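Local coordinates for surface protein R28 (Streptococcus pyogenes, PDB 6S5Z), which is a cell-wall-attached surface protein of a pathogenic streptococcus, probably implicated in infection, represented here by its N-terminal Rib domain of immunoglobulin-like fold, at residues 9-14 against 70-75; 41-46 against 61-66. All coordinates share one frame; numbering follows the deposited sequence.

From the N terminus the chain passes through helix 5-8 and enters 9-14, the first half of interaction 1, whose partner 70-75 comes 56 residues later. Interaction 2 is nested inside that large loop: 41-46 pairs with 61-66 after a short excursion and closes a beta hairpin. The two contacts meet where strand 56-65 lies between strands 41-44 and 71-81 in one sheet. Backbone bonds join V64 to D72 and V62 to V74, and the Y66 hydroxyl hydrogen-bonds to D72 OD2, a sodium ligand, with P11 packed against it. Interaction 1 thus ties the N-terminal loop to the sheet, while interaction 2 adds strand 41-44, one of its two edges.

Interaction 1: 9-14 against 70-75; sequences YSPEAK and TVDDVN. With NA (sodium ion), chain C.
Residues 9-14 run as an irregular extended segment in nearly the same direction as the start of strand 71-81, their end-to-end lines 17° apart, with A13 and V74 nearest at 6.5 Å between CA atoms. What joins them is a sodium ion at one end and apolar packing at the other. The ion NA lies 2.5 Å from the main-chain Y9 O and equally far from the carboxylate oxygen D72 OD2. Three waters and the carbonyl of K6 complete its shell. One of these waters donates to D72 OD1, 2.6 Å away, so both carboxylate oxygens are engaged; OD2 also bonds to the Y66 hydroxyl. A second water hydrogen-bonds to S10 OG. Beside the ion, the P11 ring crosses the D72 side chain at about a right angle, its CD 3.4 Å from D72 OD2. The next step along is apolar: V74 CG2, beside its own backbone N, meets P11 CG at 3.7 Å, while CG1, anti to that N (chi1 180°), lies 4.0 Å from A13 CB. The arrangement is a sodium site that bridges the loop after helix 5-8 to a strand of the immunoglobulin-like Rib domain.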
# COMPACT_ATOMS: atom_id res chain seq x y z
N TYR A 9 4.19 3.59 -14.05
CA TYR A 9 4.78 3.09 -12.83
C TYR A 9 4.12 1.79 -12.40
O TYR A 9 2.95 1.53 -12.70
CB TYR A 9 4.70 4.15 -11.73
CG TYR A 9 5.39 5.43 -12.14
CD1 TYR A 9 6.78 5.51 -12.23
CD2 TYR A 9 4.65 6.57 -12.44
CE1 TYR A 9 7.42 6.69 -12.63
CE2 TYR A 9 5.28 7.76 -12.83
CZ TYR A 9 6.66 7.80 -12.93
OH TYR A 9 7.26 8.98 -13.32
N SER A 10 4.90 0.95 -11.71
CA SER A 10 4.49 -0.41 -11.35
C SER A 10 4.74 -0.68 -9.87
O SER A 10 5.70 -1.38 -9.50
CB SER A 10 5.22 -1.43 -12.23
OG SER A 10 4.89 -1.23 -13.60
N PRO A 11 3.90 -0.15 -8.99
CA PRO A 11 4.05 -0.46 -7.56
C PRO A 11 3.79 -1.93 -7.28
O PRO A 11 2.94 -2.57 -7.91
CB PRO A 11 3.00 0.44 -6.89
CG PRO A 11 1.99 0.69 -7.95
CD PRO A 11 2.72 0.69 -9.26
N GLU A 12 4.56 -2.48 -6.35
CA GLU A 12 4.46 -3.87 -5.97
C GLU A 12 4.35 -3.95 -4.47
O GLU A 12 5.01 -3.19 -3.75
CB GLU A 12 5.67 -4.68 -6.44
CG GLU A 12 5.79 -4.76 -7.94
CD GLU A 12 7.04 -5.49 -8.39
OE1 GLU A 12 8.02 -4.81 -8.75
OE2 GLU A 12 7.06 -6.74 -8.33
N ALA A 13 3.54 -4.90 -4.00
CA ALA A 13 3.26 -5.07 -2.59
C ALA A 13 4.47 -5.61 -1.84
O ALA A 13 5.26 -6.40 -2.36
CB ALA A 13 2.09 -6.02 -2.40
N LYS A 14 4.58 -5.18 -0.59
CA LYS A 14 5.49 -5.76 0.39
C LYS A 14 4.67 -6.46 1.45
O LYS A 14 3.75 -5.86 2.03
CB LYS A 14 6.37 -4.68 1.02
CG LYS A 14 7.18 -5.18 2.21
CD LYS A 14 8.08 -4.09 2.79
CE LYS A 14 8.67 -4.53 4.14
NZ LYS A 14 9.64 -3.52 4.67
N THR A 70 -3.55 10.36 -11.32
CA THR A 70 -4.03 9.00 -11.43
C THR A 70 -3.58 8.21 -10.20
O THR A 70 -2.69 8.62 -9.45
CB THR A 70 -3.53 8.35 -12.73
OG1 THR A 70 -2.11 8.32 -12.73
CG2 THR A 70 -4.01 9.14 -13.95
N VAL A 71 -4.21 7.05 -10.03
CA VAL A 71 -4.11 6.27 -8.80
C VAL A 71 -4.00 4.80 -9.15
O VAL A 71 -4.75 4.29 -9.99
CB VAL A 71 -5.35 6.51 -7.89
CG1 VAL A 71 -5.24 5.72 -6.59
CG2 VAL A 71 -5.53 8.00 -7.58
N ASP A 72 -3.10 4.10 -8.48
CA ASP A 72 -2.97 2.66 -8.57
C ASP A 72 -3.47 2.05 -7.27
O ASP A 72 -3.22 2.59 -6.19
CB ASP A 72 -1.51 2.22 -8.80
CG ASP A 72 -1.19 1.95 -10.25
OD1 ASP A 72 -2.08 1.44 -10.97
OD2 ASP A 72 -0.02 2.19 -10.66
N ASP A 73 -4.22 0.95 -7.38
CA ASP A 73 -4.61 0.14 -6.24
C ASP A 73 -3.68 -1.07 -6.14
O ASP A 73 -3.44 -1.75 -7.14
CB ASP A 73 -6.06 -0.33 -6.37
CG ASP A 73 -7.06 0.79 -6.20
OD1 ASP A 73 -6.71 1.84 -5.62
OD2 ASP A 73 -8.21 0.62 -6.65
N VAL A 74 -3.18 -1.34 -4.94
CA VAL A 74 -2.22 -2.41 -4.72
C VAL A 74 -2.71 -3.30 -3.59
O VAL A 74 -2.83 -2.84 -2.45
CB VAL A 74 -0.81 -1.86 -4.41
CG1 VAL A 74 0.13 -3.02 -4.19
CG2 VAL A 74 -0.32 -0.97 -5.55
N ASN A 75 -3.00 -4.56 -3.90
CA ASN A 75 -3.39 -5.53 -2.89
C ASN A 75 -2.17 -5.96 -2.08
O ASN A 75 -1.13 -6.33 -2.65
CB ASN A 75 -4.04 -6.75 -3.54
CG ASN A 75 -5.32 -6.41 -4.24
OD1 ASN A 75 -6.05 -5.50 -3.83
ND2 ASN A 75 -5.61 -7.12 -5.33
NA NA C . 0.55 0.76 -12.65
O HOH W 1 2.01 -0.91 -14.07
O HOH W 2 -2.02 0.11 -13.24
O HOH W 3 0.27 -1.42 -11.20

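Interaction 2: 41-46 against 61-66; sequences TYNWKN and IVEVHY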
# COMPACT_ATOMS: atom_id res chain seq x y z
N THR A 41 1.75 9.92 -3.00
CA THR A 41 1.28 9.74 -1.64
C THR A 41 0.59 8.39 -1.53
O THR A 41 0.07 7.86 -2.51
CB THR A 41 0.34 10.89 -1.20
OG1 THR A 41 -0.87 10.88 -1.97
CG2 THR A 41 1.02 12.25 -1.37
N TYR A 42 0.60 7.82 -0.32
CA TYR A 42 0.10 6.47 -0.08
C TYR A 42 -0.93 6.52 1.03
O TYR A 42 -0.70 7.16 2.06
CB TYR A 42 1.24 5.53 0.31
CG TYR A 42 2.37 5.48 -0.71
CD1 TYR A 42 3.36 6.47 -0.76
CD2 TYR A 42 2.44 4.45 -1.65
CE1 TYR A 42 4.39 6.42 -1.71
CE2 TYR A 42 3.45 4.40 -2.58
CZ TYR A 42 4.42 5.37 -2.61
OH TYR A 42 5.42 5.27 -3.57
N ASN A 43 -2.06 5.83 0.84
CA ASN A 43 -3.07 5.75 1.88
C ASN A 43 -3.79 4.43 1.74
O ASN A 43 -3.78 3.82 0.67
CB ASN A 43 -4.07 6.90 1.81
CG ASN A 43 -4.86 6.90 0.52
OD1 ASN A 43 -4.44 7.49 -0.47
ND2 ASN A 43 -6.02 6.23 0.51
N TRP A 44 -4.42 4.00 2.82
CA TRP A 44 -5.25 2.81 2.76
C TRP A 44 -6.55 3.12 2.05
O TRP A 44 -7.20 4.13 2.32
CB TRP A 44 -5.54 2.27 4.17
CG TRP A 44 -4.32 1.77 4.87
CD1 TRP A 44 -3.68 2.34 5.92
CD2 TRP A 44 -3.58 0.59 4.53
NE1 TRP A 44 -2.58 1.59 6.27
CE2 TRP A 44 -2.50 0.51 5.43
CE3 TRP A 44 -3.72 -0.40 3.56
CZ2 TRP A 44 -1.56 -0.53 5.39
CZ3 TRP A 44 -2.81 -1.43 3.52
CH2 TRP A 44 -1.74 -1.48 4.43
N LYS A 45 -6.95 2.22 1.15
CA LYS A 45 -8.28 2.33 0.56
C LYS A 45 -9.33 2.26 1.66
O LYS A 45 -9.20 1.49 2.61
CB LYS A 45 -8.52 1.19 -0.44
CG LYS A 45 -9.89 1.23 -1.11
CD LYS A 45 -9.95 0.19 -2.23
CE LYS A 45 -9.07 0.62 -3.37
NZ LYS A 45 -9.63 1.79 -4.05
N ASN A 46 -10.36 3.08 1.53
CA ASN A 46 -11.47 3.04 2.47
C ASN A 46 -12.00 1.62 2.58
O ASN A 46 -12.31 0.98 1.57
CB ASN A 46 -12.58 3.97 2.00
CG ASN A 46 -12.21 5.43 2.15
OD1 ASN A 46 -11.29 5.77 2.88
ND2 ASN A 46 -12.91 6.29 1.42
N ILE A 61 -5.64 -2.93 0.91
CA ILE A 61 -5.42 -2.30 -0.39
C ILE A 61 -4.79 -0.94 -0.17
O ILE A 61 -5.31 -0.11 0.59
CB ILE A 61 -6.72 -2.19 -1.20
CG1 ILE A 61 -7.32 -3.59 -1.39
CG2 ILE A 61 -6.45 -1.54 -2.54
CD1 ILE A 61 -8.72 -3.59 -1.93
N VAL A 62 -3.64 -0.71 -0.81
CA VAL A 62 -2.97 0.57 -0.79
C VAL A 62 -3.35 1.32 -2.06
O VAL A 62 -3.32 0.75 -3.16
CB VAL A 62 -1.45 0.39 -0.70
CG1 VAL A 62 -0.72 1.75 -0.80
CG2 VAL A 62 -1.08 -0.33 0.58
N GLU A 63 -3.74 2.58 -1.90
CA GLU A 63 -3.87 3.49 -3.03
C GLU A 63 -2.58 4.28 -3.18
O GLU A 63 -2.13 4.93 -2.23
CB GLU A 63 -5.03 4.47 -2.83
CG GLU A 63 -6.35 3.80 -2.66
CD GLU A 63 -7.46 4.83 -2.43
OE1 GLU A 63 -7.15 6.04 -2.25
OE2 GLU A 63 -8.63 4.43 -2.44
N VAL A 64 -1.99 4.23 -4.37
CA VAL A 64 -0.81 5.02 -4.70
C VAL A 64 -1.27 6.19 -5.56
O VAL A 64 -1.76 6.00 -6.67
CB VAL A 64 0.25 4.18 -5.43
CG1 VAL A 64 1.51 5.00 -5.68
CG2 VAL A 64 0.61 3.01 -4.58
N HIS A 65 -1.15 7.41 -5.03
CA HIS A 65 -1.64 8.62 -5.70
C HIS A 65 -0.47 9.29 -6.39
O HIS A 65 0.42 9.82 -5.72
CB HIS A 65 -2.30 9.57 -4.71
CG HIS A 65 -3.63 9.10 -4.19
ND1 HIS A 65 -4.82 9.62 -4.63
CD2 HIS A 65 -3.94 8.14 -3.29
CE1 HIS A 65 -5.82 9.01 -4.02
NE2 HIS A 65 -5.31 8.11 -3.19
N TYR A 66 -0.50 9.34 -7.70
CA TYR A 66 0.62 9.86 -8.47
C TYR A 66 0.46 11.36 -8.69
O TYR A 66 -0.64 11.90 -8.53
CB TYR A 66 0.71 9.15 -9.81
CG TYR A 66 0.99 7.69 -9.70
CD1 TYR A 66 2.23 7.25 -9.28
CD2 TYR A 66 0.03 6.75 -10.03
CE1 TYR A 66 2.50 5.91 -9.18
CE2 TYR A 66 0.30 5.40 -9.95
CZ TYR A 66 1.53 4.99 -9.52
OH TYR A 66 1.81 3.66 -9.42
O HOH W 4 -10.62 4.93 -0.79
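E63 is the hub of the polar side of this strand pair, its two oxygens serving different partners. E63 OE1 accepts twice: N43 ND2 comes in from above the carboxylate plane at 3.0 Å, and H65 NE2, two residues along the same strand, uses its anti lone pair. The amide and carboxylate planes stand 83° apart; chi1 62° puts the N43 amide over the neighbouring strand, and a second bond, ND2 to W44 O, helps to fix its rotation. E63 OE2 offers its anti lone pair to K45 NZ in a 3.2 Å salt bridge and accepts from a water held by N46 N. The K45 chain runs alongside I61, its CE a tight 3.5 Å from I61 CG2, then bends at chi3 and chi4, carrying NZ across to E63; the ammonium also pairs with D73. On the opposite face Y42 lies beside V64, its CE2 3.7 Å from V64 CG1. W44 and V62 diverge at CB, yet the indole returns, W44 CZ3 lying 3.6 Å from V62 CG2; W44 NE1 bonds to L24 O. Reciprocal backbone bonds link T41 with H65 and N43 with E63, the straightest from H65 N to T41 O (174°), and K45 N extends the pairing to I61 O. This is an antiparallel beta hairpin, its strand 41-44 at the edge of the Rib domain sheet.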